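Local coordinates for KaiC domain-containing protein (Pyrococcus horikoshii, PDB 2ZTS) that binds ADP and magnesium in a KaiC-like P-loop fold and is probably an ATP-binding protein, its precise cellular role being unknown, at residues C[65-70]-C[148-153]; C[155-160]-C[190-195]; C[11-14]-C[19-22]; C[50-55]-C[86-91]. All coordinates share one frame; numbering follows the deposited sequence.

Contact 1: C[65-70]-C[148-153]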
loop_
_atom_site.group_PDB
_atom_site.type_symbol
_atom_site.label_atom_id
_atom_site.label_comp_id
_atom_site.label_asym_id
_atom_site.label_seq_id
_atom_site.Cartn_x
_atom_site.Cartn_y
_atom_site.Cartn_z
ATOM N N VAL C 65 0.996 28.610 -19.835
ATOM C CA VAL C 65 1.797 28.781 -18.629
ATOM C C VAL C 65 2.571 27.486 -18.473
ATOM O O VAL C 65 1.955 26.430 -18.502
ATOM C CB VAL C 65 0.929 28.954 -17.425
ATOM C CG1 VAL C 65 1.730 29.060 -16.168
ATOM C CG2 VAL C 65 -0.069 30.131 -17.613
ATOM N N THR C 66 3.898 27.557 -18.304
ATOM C CA THR C 66 4.692 26.398 -18.020
ATOM C C THR C 66 5.707 26.545 -16.893
ATOM O O THR C 66 6.440 27.505 -16.826
ATOM C CB THR C 66 5.358 25.888 -19.337
ATOM O OG1 THR C 66 6.309 24.854 -19.044
ATOM C CG2 THR C 66 6.086 26.960 -20.100
ATOM N N LEU C 67 5.712 25.581 -15.979
ATOM C CA LEU C 67 6.756 25.471 -14.957
ATOM C C LEU C 67 7.530 24.159 -15.141
ATOM O O LEU C 67 8.373 23.783 -14.334
ATOM C CB LEU C 67 6.068 25.578 -13.562
ATOM C CG LEU C 67 6.068 26.874 -12.722
ATOM C CD1 LEU C 67 6.795 28.089 -13.297
ATOM C CD2 LEU C 67 4.687 27.239 -12.290
ATOM N N GLU C 68 7.227 23.428 -16.209
ATOM C CA GLU C 68 7.974 22.226 -16.594
ATOM C C GLU C 68 9.226 22.560 -17.423
ATOM O O GLU C 68 10.228 21.845 -17.452
ATOM C CB GLU C 68 7.075 21.347 -17.463
ATOM C CG GLU C 68 5.827 20.788 -16.776
ATOM C CD GLU C 68 5.938 19.306 -16.322
ATOM O OE1 GLU C 68 6.803 18.563 -16.876
ATOM O OE2 GLU C 68 5.123 18.880 -15.442
ATOM N N GLU C 69 9.163 23.636 -18.176
ATOM C CA GLU C 69 10.310 23.970 -19.013
ATOM C C GLU C 69 10.392 25.492 -19.240
ATOM O O GLU C 69 9.517 26.241 -18.797
ATOM C CB GLU C 69 10.199 23.187 -20.331
ATOM C CG GLU C 69 8.991 23.519 -21.166
ATOM C CD GLU C 69 8.765 22.539 -22.304
ATOM O OE1 GLU C 69 9.768 22.189 -22.960
ATOM O OE2 GLU C 69 7.585 22.123 -22.516
ATOM N N ARG C 70 11.419 25.968 -19.928
ATOM C CA ARG C 70 11.417 27.397 -20.183
ATOM C C ARG C 70 10.765 27.725 -21.555
ATOM O O ARG C 70 10.545 26.830 -22.376
ATOM C CB ARG C 70 12.754 28.117 -19.774
ATOM C CG ARG C 70 14.059 27.808 -20.469
ATOM C CD ARG C 70 14.994 26.882 -19.724
ATOM N NE ARG C 70 16.392 27.243 -19.871
ATOM C CZ ARG C 70 17.242 26.797 -20.788
ATOM N NH1 ARG C 70 16.897 25.928 -21.744
ATOM N NH2 ARG C 70 18.493 27.243 -20.731
ATOM N N ALA C 148 3.472 22.090 -7.630
ATOM C CA ALA C 148 3.546 21.474 -6.344
ATOM C C ALA C 148 4.974 21.198 -5.930
ATOM O O ALA C 148 5.328 21.420 -4.759
ATOM C CB ALA C 148 2.706 20.139 -6.317
ATOM N N LEU C 149 5.781 20.700 -6.866
ATOM C CA LEU C 149 7.161 20.358 -6.536
ATOM C C LEU C 149 7.962 21.580 -6.170
ATOM O O LEU C 149 8.996 21.427 -5.553
ATOM C CB LEU C 149 7.860 19.634 -7.680
ATOM C CG LEU C 149 7.219 18.242 -7.932
ATOM C CD1 LEU C 149 7.687 17.698 -9.242
ATOM C CD2 LEU C 149 7.543 17.281 -6.752
ATOM N N ARG C 150 7.506 22.779 -6.550
ATOM C CA ARG C 150 8.226 24.027 -6.196
ATOM C C ARG C 150 7.816 24.671 -4.899
ATOM O O ARG C 150 8.421 25.650 -4.459
ATOM C CB ARG C 150 8.174 25.058 -7.345
ATOM C CG ARG C 150 9.080 24.712 -8.465
ATOM C CD ARG C 150 8.821 25.424 -9.839
ATOM N NE ARG C 150 9.912 25.078 -10.765
ATOM C CZ ARG C 150 10.006 23.937 -11.485
ATOM N NH1 ARG C 150 9.042 23.014 -11.445
ATOM N NH2 ARG C 150 11.065 23.731 -12.293
ATOM N N LEU C 151 6.801 24.134 -4.250
ATOM C CA LEU C 151 6.348 24.732 -3.015
ATOM C C LEU C 151 7.246 24.279 -1.847
ATOM O O LEU C 151 7.976 23.239 -1.910
ATOM C CB LEU C 151 4.880 24.358 -2.738
ATOM C CG LEU C 151 3.838 24.496 -3.856
ATOM C CD1 LEU C 151 2.647 23.780 -3.361
ATOM C CD2 LEU C 151 3.492 25.932 -4.188
ATOM N N GLU C 152 7.204 25.078 -0.792
ATOM C CA GLU C 152 7.865 24.750 0.473
ATOM C C GLU C 152 7.418 23.368 0.891
ATOM O O GLU C 152 8.211 22.499 1.243
ATOM C CB GLU C 152 7.433 25.771 1.574
ATOM C CG GLU C 152 8.558 26.473 2.306
ATOM C CD GLU C 152 8.267 26.777 3.793
ATOM O OE1 GLU C 152 7.259 26.288 4.399
ATOM O OE2 GLU C 152 9.092 27.508 4.362
ATOM N N GLU C 153 6.103 23.165 0.865
ATOM C CA GLU C 153 5.511 21.919 1.286
ATOM C C GLU C 153 4.598 21.429 0.139
ATOM O O GLU C 153 3.613 22.084 -0.198
ATOM C CB GLU C 153 4.732 22.145 2.602
ATOM C CG GLU C 153 5.550 21.990 3.898
ATOM C CD GLU C 153 4.766 22.451 5.157
ATOM O OE1 GLU C 153 3.732 21.815 5.528
ATOM O OE2 GLU C 153 5.182 23.478 5.777
#

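Contact 2: C[155-160]-C[190-195]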
loop_
_atom_site.group_PDB
_atom_site.type_symbol
_atom_site.label_atom_id
_atom_site.label_comp_id
_atom_site.label_asym_id
_atom_site.label_seq_id
_atom_site.Cartn_x
_atom_site.Cartn_y
_atom_site.Cartn_z
ATOM N N ARG C 155 2.482 19.026 -0.266
ATOM C CA ARG C 155 1.064 18.876 0.048
ATOM C C ARG C 155 0.185 20.168 0.122
ATOM O O ARG C 155 -0.999 20.049 0.123
ATOM C CB ARG C 155 0.882 18.101 1.325
ATOM C CG ARG C 155 1.193 18.880 2.626
ATOM C CD ARG C 155 1.346 17.906 3.836
ATOM N NE ARG C 155 1.017 18.541 5.112
ATOM C CZ ARG C 155 0.011 18.201 5.958
ATOM N NH1 ARG C 155 -0.843 17.194 5.702
ATOM N NH2 ARG C 155 -0.124 18.900 7.096
ATOM N N LYS C 156 0.761 21.356 0.161
ATOM C CA LYS C 156 -0.012 22.602 0.075
ATOM C C LYS C 156 -0.570 22.858 -1.318
ATOM O O LYS C 156 -1.230 23.838 -1.551
ATOM C CB LYS C 156 0.814 23.826 0.514
ATOM C CG LYS C 156 1.550 23.704 1.900
ATOM C CD LYS C 156 0.608 23.665 3.110
ATOM C CE LYS C 156 0.734 24.878 4.002
ATOM N NZ LYS C 156 -0.672 25.280 4.501
ATOM N N ILE C 157 -0.301 21.964 -2.262
ATOM C CA ILE C 157 -0.937 21.985 -3.524
ATOM C C ILE C 157 -2.443 21.989 -3.326
ATOM O O ILE C 157 -3.168 22.563 -4.118
ATOM C CB ILE C 157 -0.470 20.779 -4.388
ATOM C CG1 ILE C 157 -0.879 20.963 -5.866
ATOM C CG2 ILE C 157 -1.017 19.477 -3.820
ATOM C CD1 ILE C 157 -0.479 22.267 -6.574
ATOM N N ARG C 158 -2.912 21.382 -2.244
ATOM C CA ARG C 158 -4.332 21.398 -1.931
ATOM C C ARG C 158 -4.862 22.870 -1.878
ATOM O O ARG C 158 -5.763 23.232 -2.616
ATOM C CB ARG C 158 -4.563 20.686 -0.623
ATOM C CG ARG C 158 -5.994 20.670 -0.184
ATOM C CD ARG C 158 -6.278 19.658 0.929
ATOM N NE ARG C 158 -5.645 20.057 2.178
ATOM C CZ ARG C 158 -6.230 20.724 3.164
ATOM N NH1 ARG C 158 -7.510 21.087 3.072
ATOM N NH2 ARG C 158 -5.535 21.026 4.256
ATOM N N GLU C 159 -4.216 23.712 -1.059
ATOM C CA GLU C 159 -4.615 25.118 -0.859
ATOM C C GLU C 159 -4.375 25.900 -2.112
ATOM O O GLU C 159 -5.208 26.695 -2.521
ATOM C CB GLU C 159 -3.872 25.713 0.350
ATOM C CG GLU C 159 -4.385 25.196 1.703
ATOM C CD GLU C 159 -3.555 24.000 2.254
ATOM O OE1 GLU C 159 -3.064 23.115 1.459
ATOM O OE2 GLU C 159 -3.398 23.929 3.505
ATOM N N VAL C 160 -3.279 25.595 -2.816
ATOM C CA VAL C 160 -2.989 26.249 -4.085
ATOM C C VAL C 160 -4.040 25.919 -5.146
ATOM O O VAL C 160 -4.495 26.805 -5.897
ATOM C CB VAL C 160 -1.576 25.939 -4.572
ATOM C CG1 VAL C 160 -1.312 26.521 -5.913
ATOM C CG2 VAL C 160 -0.492 26.430 -3.535
ATOM N N SER C 190 -5.258 11.130 -10.987
ATOM C CA SER C 190 -4.329 12.244 -10.874
ATOM C C SER C 190 -3.208 11.962 -9.878
ATOM O O SER C 190 -3.257 11.007 -9.162
ATOM C CB SER C 190 -5.096 13.428 -10.365
ATOM O OG SER C 190 -5.650 13.125 -9.102
ATOM N N ARG C 191 -2.247 12.865 -9.805
ATOM C CA ARG C 191 -1.120 12.731 -8.931
ATOM C C ARG C 191 -1.546 12.890 -7.495
ATOM O O ARG C 191 -1.098 12.111 -6.657
ATOM C CB ARG C 191 -0.083 13.826 -9.249
ATOM C CG ARG C 191 1.175 13.679 -8.423
ATOM C CD ARG C 191 2.363 14.400 -9.004
ATOM N NE ARG C 191 3.387 14.596 -8.006
ATOM C CZ ARG C 191 4.503 13.890 -7.881
ATOM N NH1 ARG C 191 4.787 12.855 -8.667
ATOM N NH2 ARG C 191 5.311 14.188 -6.874
ATOM N N TYR C 192 -2.354 13.918 -7.196
ATOM C CA TYR C 192 -2.658 14.292 -5.782
ATOM C C TYR C 192 -4.029 13.857 -5.257
ATOM O O TYR C 192 -4.248 13.808 -4.056
ATOM C CB TYR C 192 -2.435 15.815 -5.530
ATOM C CG TYR C 192 -1.005 16.165 -5.734
ATOM C CD1 TYR C 192 -0.014 15.665 -4.884
ATOM C CD2 TYR C 192 -0.624 16.942 -6.788
ATOM C CE1 TYR C 192 1.365 15.964 -5.121
ATOM C CE2 TYR C 192 0.704 17.213 -7.051
ATOM C CZ TYR C 192 1.696 16.730 -6.209
ATOM O OH TYR C 192 2.998 17.066 -6.519
ATOM N N GLY C 193 -4.936 13.509 -6.156
ATOM C CA GLY C 193 -6.310 13.137 -5.759
ATOM C C GLY C 193 -7.208 14.331 -5.568
ATOM O O GLY C 193 -8.294 14.202 -4.987
ATOM N N ILE C 194 -6.766 15.489 -6.048
ATOM C CA ILE C 194 -7.442 16.776 -5.780
ATOM C C ILE C 194 -7.774 17.489 -7.109
ATOM O O ILE C 194 -8.761 18.180 -7.222
ATOM C CB ILE C 194 -6.523 17.659 -4.906
ATOM C CG1 ILE C 194 -6.178 16.953 -3.571
ATOM C CG2 ILE C 194 -7.150 18.952 -4.645
ATOM C CD1 ILE C 194 -5.031 17.609 -2.770
ATOM N N GLU C 195 -6.872 17.361 -8.079
ATOM C CA GLU C 195 -6.942 18.082 -9.312
ATOM C C GLU C 195 -8.327 17.959 -9.975
ATOM O O GLU C 195 -8.820 18.927 -10.558
ATOM C CB GLU C 195 -5.862 17.555 -10.266
ATOM C CG GLU C 195 -4.445 17.792 -9.800
ATOM C CD GLU C 195 -3.823 16.583 -9.087
ATOM O OE1 GLU C 195 -4.358 16.191 -8.036
ATOM O OE2 GLU C 195 -2.847 16.007 -9.638
#

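Contact 3: C[11-14]-C[19-22]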
loop_
_atom_site.group_PDB
_atom_site.type_symbol
_atom_site.label_atom_id
_atom_site.label_comp_id
_atom_site.label_asym_id
_atom_site.label_seq_id
_atom_site.Cartn_x
_atom_site.Cartn_y
_atom_site.Cartn_z
ATOM N N ARG C 11 -18.960 26.356 -28.230
ATOM C CA ARG C 11 -17.902 25.361 -28.206
ATOM C C ARG C 11 -16.539 25.822 -28.755
ATOM O O ARG C 11 -16.394 26.393 -29.835
ATOM C CB ARG C 11 -18.372 24.066 -28.898
ATOM C CG ARG C 11 -19.375 23.322 -28.011
ATOM C CD ARG C 11 -19.771 21.975 -28.478
ATOM N NE ARG C 11 -20.866 21.449 -27.643
ATOM C CZ ARG C 11 -20.714 20.781 -26.511
ATOM N NH1 ARG C 11 -19.502 20.524 -26.019
ATOM N NH2 ARG C 11 -21.774 20.357 -25.854
ATOM N N VAL C 12 -15.502 25.490 -27.999
ATOM C CA VAL C 12 -14.161 25.887 -28.337
ATOM C C VAL C 12 -13.535 24.705 -29.070
ATOM O O VAL C 12 -13.408 23.631 -28.504
ATOM C CB VAL C 12 -13.463 26.298 -27.042
ATOM C CG1 VAL C 12 -11.961 26.653 -27.259
ATOM C CG2 VAL C 12 -14.273 27.434 -26.399
ATOM N N LYS C 13 -13.170 24.901 -30.328
ATOM C CA LYS C 13 -12.545 23.855 -31.161
ATOM C C LYS C 13 -11.149 23.512 -30.649
ATOM O O LYS C 13 -10.354 24.399 -30.390
ATOM C CB LYS C 13 -12.420 24.295 -32.611
ATOM C CG LYS C 13 -13.789 24.721 -33.273
ATOM C CD LYS C 13 -14.503 23.587 -33.934
ATOM C CE LYS C 13 -13.858 23.057 -35.248
ATOM N NZ LYS C 13 -13.968 21.480 -35.340
ATOM N N SER C 14 -10.861 22.230 -30.525
ATOM C CA SER C 14 -9.745 21.805 -29.690
ATOM C C SER C 14 -8.469 22.115 -30.410
ATOM O O SER C 14 -7.486 22.412 -29.814
ATOM C CB SER C 14 -9.789 20.301 -29.408
ATOM O OG SER C 14 -9.600 19.575 -30.591
ATOM N N PHE C 19 -10.701 14.948 -32.876
ATOM C CA PHE C 19 -11.098 15.052 -31.483
ATOM C C PHE C 19 -12.429 15.721 -31.225
ATOM O O PHE C 19 -13.169 15.299 -30.340
ATOM C CB PHE C 19 -10.015 15.811 -30.691
ATOM C CG PHE C 19 -10.179 15.699 -29.234
ATOM C CD1 PHE C 19 -9.951 14.471 -28.599
ATOM C CD2 PHE C 19 -10.561 16.790 -28.475
ATOM C CE1 PHE C 19 -10.136 14.333 -27.268
ATOM C CE2 PHE C 19 -10.706 16.671 -27.121
ATOM C CZ PHE C 19 -10.491 15.437 -26.503
ATOM N N ASP C 20 -12.724 16.801 -31.938
ATOM C CA ASP C 20 -13.946 17.562 -31.658
ATOM C C ASP C 20 -15.174 16.701 -31.808
ATOM O O ASP C 20 -16.108 16.849 -31.057
ATOM C CB ASP C 20 -14.071 18.810 -32.542
ATOM C CG ASP C 20 -13.010 19.837 -32.236
ATOM O OD1 ASP C 20 -12.426 19.792 -31.129
ATOM O OD2 ASP C 20 -12.684 20.718 -33.072
ATOM N N GLU C 21 -15.154 15.785 -32.760
ATOM C CA GLU C 21 -16.268 14.841 -32.957
ATOM C C GLU C 21 -16.584 13.966 -31.737
ATOM O O GLU C 21 -17.636 13.367 -31.692
ATOM C CB GLU C 21 -16.059 13.927 -34.218
ATOM C CG GLU C 21 -14.645 13.478 -34.557
ATOM C CD GLU C 21 -13.957 14.248 -35.732
ATOM O OE1 GLU C 21 -13.293 15.303 -35.480
ATOM O OE2 GLU C 21 -14.007 13.776 -36.897
ATOM N N LEU C 22 -15.667 13.871 -30.774
ATOM C CA LEU C 22 -15.888 13.103 -29.551
ATOM C C LEU C 22 -16.641 13.906 -28.500
ATOM O O LEU C 22 -17.147 13.326 -27.551
ATOM C CB LEU C 22 -14.542 12.580 -28.972
ATOM C CG LEU C 22 -13.615 11.827 -29.938
ATOM C CD1 LEU C 22 -12.384 11.293 -29.302
ATOM C CD2 LEU C 22 -14.351 10.721 -30.614
#

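Contact 4: C[50-55]-C[86-91]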
loop_
_atom_site.group_PDB
_atom_site.type_symbol
_atom_site.label_atom_id
_atom_site.label_comp_id
_atom_site.label_asym_id
_atom_site.label_seq_id
_atom_site.Cartn_x
_atom_site.Cartn_y
_atom_site.Cartn_z
ATOM N N PHE C 50 -3.557 22.931 -28.603
ATOM C CA PHE C 50 -4.764 23.660 -28.250
ATOM C C PHE C 50 -4.500 25.156 -28.318
ATOM O O PHE C 50 -5.333 25.883 -28.842
ATOM C CB PHE C 50 -5.238 23.231 -26.844
ATOM C CG PHE C 50 -6.340 24.085 -26.209
ATOM C CD1 PHE C 50 -7.656 24.021 -26.655
ATOM C CD2 PHE C 50 -6.107 24.781 -25.064
ATOM C CE1 PHE C 50 -8.663 24.712 -26.023
ATOM C CE2 PHE C 50 -7.147 25.483 -24.405
ATOM C CZ PHE C 50 -8.407 25.430 -24.887
ATOM N N ILE C 51 -3.407 25.630 -27.722
ATOM C CA ILE C 51 -3.118 27.060 -27.701
ATOM C C ILE C 51 -2.689 27.532 -29.086
ATOM O O ILE C 51 -3.196 28.531 -29.596
ATOM C CB ILE C 51 -2.003 27.416 -26.710
ATOM C CG1 ILE C 51 -2.414 27.128 -25.270
ATOM C CG2 ILE C 51 -1.631 28.911 -26.798
ATOM C CD1 ILE C 51 -3.615 27.876 -24.792
ATOM N N TYR C 52 -1.780 26.779 -29.696
ATOM C CA TYR C 52 -1.224 27.161 -30.976
ATOM C C TYR C 52 -2.259 27.154 -32.090
ATOM O O TYR C 52 -2.306 28.094 -32.882
ATOM C CB TYR C 52 -0.106 26.259 -31.394
ATOM C CG TYR C 52 0.553 26.733 -32.663
ATOM C CD1 TYR C 52 1.390 27.820 -32.638
ATOM C CD2 TYR C 52 0.325 26.102 -33.883
ATOM C CE1 TYR C 52 1.996 28.308 -33.830
ATOM C CE2 TYR C 52 0.944 26.579 -35.089
ATOM C CZ TYR C 52 1.774 27.676 -35.043
ATOM O OH TYR C 52 2.414 28.194 -36.180
ATOM N N LYS C 53 -3.041 26.086 -32.169
ATOM C CA LYS C 53 -4.111 26.010 -33.141
ATOM C C LYS C 53 -5.247 26.987 -32.800
ATOM O O LYS C 53 -5.884 27.544 -33.683
ATOM C CB LYS C 53 -4.677 24.601 -33.277
ATOM C CG LYS C 53 -3.743 23.624 -33.924
ATOM C CD LYS C 53 -3.299 24.110 -35.308
ATOM C CE LYS C 53 -2.769 23.014 -36.201
ATOM N NZ LYS C 53 -2.105 23.606 -37.390
ATOM N N GLY C 54 -5.519 27.164 -31.526
ATOM C CA GLY C 54 -6.436 28.200 -31.153
ATOM C C GLY C 54 -6.072 29.514 -31.857
ATOM O O GLY C 54 -6.915 30.108 -32.499
ATOM N N ALA C 55 -4.820 29.935 -31.742
ATOM C CA ALA C 55 -4.347 31.184 -32.311
ATOM C C ALA C 55 -4.255 31.196 -33.851
ATOM O O ALA C 55 -4.677 32.171 -34.492
ATOM C CB ALA C 55 -2.982 31.553 -31.706
ATOM N N GLU C 86 6.756 31.836 -31.736
ATOM C CA GLU C 86 7.193 33.216 -31.622
ATOM C C GLU C 86 6.452 34.168 -32.597
ATOM O O GLU C 86 6.131 35.313 -32.223
ATOM C CB GLU C 86 8.699 33.348 -31.639
ATOM C CG GLU C 86 9.420 33.116 -32.961
ATOM C CD GLU C 86 10.896 33.542 -32.883
ATOM O OE1 GLU C 86 11.586 33.556 -33.943
ATOM O OE2 GLU C 86 11.361 33.868 -31.754
ATOM N N LYS C 87 6.118 33.673 -33.799
ATOM C CA LYS C 87 5.360 34.472 -34.759
ATOM C C LYS C 87 4.083 35.010 -34.101
ATOM O O LYS C 87 3.783 36.203 -34.190
ATOM C CB LYS C 87 5.047 33.638 -35.999
ATOM C CG LYS C 87 4.233 34.379 -37.075
ATOM C CD LYS C 87 3.634 33.402 -38.083
ATOM C CE LYS C 87 2.864 34.129 -39.186
ATOM N NZ LYS C 87 1.693 34.894 -38.619
ATOM N N TYR C 88 3.342 34.149 -33.390
ATOM C CA TYR C 88 2.072 34.586 -32.780
ATOM C C TYR C 88 2.267 35.388 -31.511
ATOM O O TYR C 88 1.445 36.236 -31.196
ATOM C CB TYR C 88 1.084 33.400 -32.628
ATOM C CG TYR C 88 0.638 32.895 -33.981
ATOM C CD1 TYR C 88 -0.408 33.501 -34.663
ATOM C CD2 TYR C 88 1.320 31.879 -34.608
ATOM C CE1 TYR C 88 -0.760 33.087 -35.921
ATOM C CE2 TYR C 88 0.960 31.429 -35.835
ATOM C CZ TYR C 88 -0.079 32.044 -36.503
ATOM O OH TYR C 88 -0.439 31.565 -37.757
ATOM N N GLU C 89 3.385 35.181 -30.821
ATOM C CA GLU C 89 3.791 36.022 -29.712
ATOM C C GLU C 89 4.011 37.477 -30.143
ATOM O O GLU C 89 3.574 38.392 -29.444
ATOM C CB GLU C 89 5.069 35.471 -29.060
ATOM C CG GLU C 89 4.838 34.231 -28.184
ATOM C CD GLU C 89 6.140 33.609 -27.712
ATOM O OE1 GLU C 89 6.585 33.935 -26.612
ATOM O OE2 GLU C 89 6.762 32.861 -28.469
ATOM N N LYS C 90 4.691 37.690 -31.277
ATOM C CA LYS C 90 4.974 39.057 -31.758
ATOM C C LYS C 90 3.656 39.701 -32.162
ATOM O O LYS C 90 3.416 40.872 -31.837
ATOM C CB LYS C 90 5.976 39.081 -32.919
ATOM C CG LYS C 90 7.196 38.178 -32.759
ATOM C CD LYS C 90 8.499 38.832 -33.205
ATOM C CE LYS C 90 8.567 39.028 -34.719
ATOM N NZ LYS C 90 8.894 40.474 -35.068
ATOM N N GLU C 91 2.764 38.913 -32.778
ATOM C CA GLU C 91 1.390 39.380 -33.064
ATOM C C GLU C 91 0.485 39.523 -31.823
ATOM O O GLU C 91 -0.686 39.837 -31.971
ATOM C CB GLU C 91 0.684 38.459 -34.081
ATOM C CG GLU C 91 1.230 38.547 -35.498
ATOM C CD GLU C 91 0.777 37.418 -36.432
ATOM O OE1 GLU C 91 -0.379 36.947 -36.317
ATOM O OE2 GLU C 91 1.594 37.021 -37.308
#

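Contact 1: C[65-70]-C[148-153]
Leu67 and Arg150 bring the two backbones nearest, their CA atoms 9.0 Å apart, so the 65-70 segment, which leaves strand 62-66, and the 148-153 segment are joined through a long side chain and not by main-chain pairing. Arg150 reaches over with its chain extended from CG to NE. CG stands anti to the carbonyl carbon (chi1 -75°), and the arm lays its CD 4.2 Å from Leu67 CG. At the far end Leu67 O lies over one face of the guanidinium, 3.1 Å from NH1 of Arg150, but the angle is too poor for a hydrogen bond; NH1 instead bonds to Ser146 O. The contact is thus a carbonyl resting on a flat cation beside a loose apolar touch. Thr66 OG1 accepts from Glu69 N at 3.2 Å, an ST motif just past the strand. Leu67 continues onto Ile147 of helix 144-149 and Phe123 of helix 120-134, while Leu162 of a neighbouring subunit packs on Arg150. The contact joins the chain leaving the C-terminal end of strand 62-66 to Arg150, close to helix 144-149; the Leu67 side chain is about 7 Å from that of Asp142, a magnesium-binding residue ending adjacent strand 138-142.

Contact 2: C[155-160]-C[190-195]
Ile157, Ile194 and Tyr192 carry this contact, which is apolar across the two segments and has no hydrogen bond between them. The CG2 methyl of Ile157 sits over one face of the Tyr192 ring, 4.0 Å from its centroid and only 16° off the ring normal, a CH-pi contact whose closest ring atom is CG, at 3.8 Å from that methyl. The two side chains cross at about a right angle. On the opposite face of the ring lies CG of Arg191, 3.7 Å above the plane and over its centre, so the phenol is sandwiched between two aliphatic groups. Its rim is held too: Arg191 NE gives a nearly straight bond to Tyr192 OH, 2.9 Å long and almost in the guanidinium plane, and Glu154 is hydrogen-bonded to the same hydroxyl. A leucine in place of Tyr192 would probably leave the Ile157 methyl without its ring face and Arg191 NE and Glu154 without their shared hydroxyl. Alongside, Ile194 extends its chain (chi2 167°) to set CD1 3.8 Å from Arg158 CB. Arg158 touches with the root of its chain alone; CG is anti to the backbone N (chi1 179°), and the guanidinium leads away to backbone oxygens of Leu149, Leu151 and Glu152 of a neighbouring subunit. The contact packs the start of helix 157-171 against the loop between strands 174-179 and 201-209, with Ala148 of helix 144-149 touching both Ile157 and Tyr192, and Leu161, further along helix 157-171, meeting Ile194.

Contact 3: C[11-14]-C[19-22]
Asp20 turns its carboxylate to Lys13 and Ser14 with CG anti to the carbonyl carbon (chi1 -67°), while Ser14 places OG between its own backbone N and carbonyl carbon (chi1 66°), which brings OG to the same oxygen that its backbone N meets. That oxygen, OD1 of Asp20, takes two bonds: Ser14 N arrives at 3.0 Å on the syn lone pair, and Ser14 OG donates to Asp20 OD1 over 2.9 Å from above the carboxylate plane, 40° out of it. The other oxygen chiefly serves the charge. Lys13 bends at chi2, chi3 and chi4 to curl back across the aspartate, and its NZ meets Asp20 OD2 at 2.7 Å on the anti lone pair, a salt bridge. Phe19 joins more modestly, the edge of its ring facing Ser14 OG, with CD2 of Phe19 3.6 Å from that oxygen; the same ring packs edge-to-face with Phe46 and rests on Phe27. An asparagine in place of Asp20 would probably leave the ammonium of Lys13 without its counter-charge. The contact closes a tight bend in the chain between strand 11-12 and strand 27-28, which pair as a small antiparallel sheet, and Ser14 OG also bonds Ile16 N inside the bend. With both oxygens engaged, the carboxylate is fixed in rotation, and the nearby ammonium, together with two donors on OD1, would be expected to favour its ionised form, so that one acidic group ties the bend through charge and hydrogen bonds together.

Contact 4: C[50-55]-C[86-91]
This is helix-to-helix packing by aromatic and small apolar side chains: helix 43-58, which follows the phosphate-binding P-loop, meets the short helix 85-90 near strand 94-97, outermost in the main sheet within this chain. Tyr88 is the principal bridge. Its ring reaches Tyr52 on one side and Ala55 on another, and the backbones come nearest at Ala55 and Tyr88, with CA atoms 7.3 Å apart. The two tyrosine rings stand nearly perpendicular, their planes at 88° and centroids 5.5 Å apart. Tyr52 enters by its outer end: CE1 lies 3.7 Å from Tyr88 CD2, and the hydroxyl oxygen OH comes to the edge of the Tyr88 ring, near its plane, 3.6 Å from CE2. CG of Tyr52 is anti to its backbone N (chi1 -175°), which swings the ring from its own helix toward the neighbouring one. The methyl of Ala55 is a looser neighbour, its CB 4.4 Å from Tyr88 CD1. Ile94 of strand 94-97 touches Tyr52, Ala55 and Tyr88 alike, and Trp83 stacks on the Tyr52 ring. No hydrogen bond crosses between the segments; the Tyr52 hydroxyl is instead hydrogen-bonded to Asp84 N, just ahead of helix 85-90. The chemistry is therefore dispersion mainly between the two tyrosine rings, with the Ala55 methyl at a looser distance, the hydroxyl of Tyr52 satisfied by the amide of Asp84 and its ring flanked by Trp83 and Tyr88.

Contacts 2, 3 and 4 are largely buried, whereas contact 1 is partly buried and rests on one long arginine arm. Contacts 1 and 2 touch where Ala148 CB meets Ile157 CG1, are linked by the consecutive helices 144-149 and 157-171, and both have faces reached by other subunits. Helix 43-58 and strand 62-66, likewise consecutive, link contacts 4 and 1. Contacts 3 and 4 also touch, through Phe50 against Val12 and Ser14, but no other chain reaches either; contact 3 lies across the chain's centre from contacts 1 and 2. Contact 3 alone joins its segments by a salt bridge and hydrogen bonds, contacts 2 and 4 use ring and methyl packing, and contact 1 sets a carbonyl over a guanidinium.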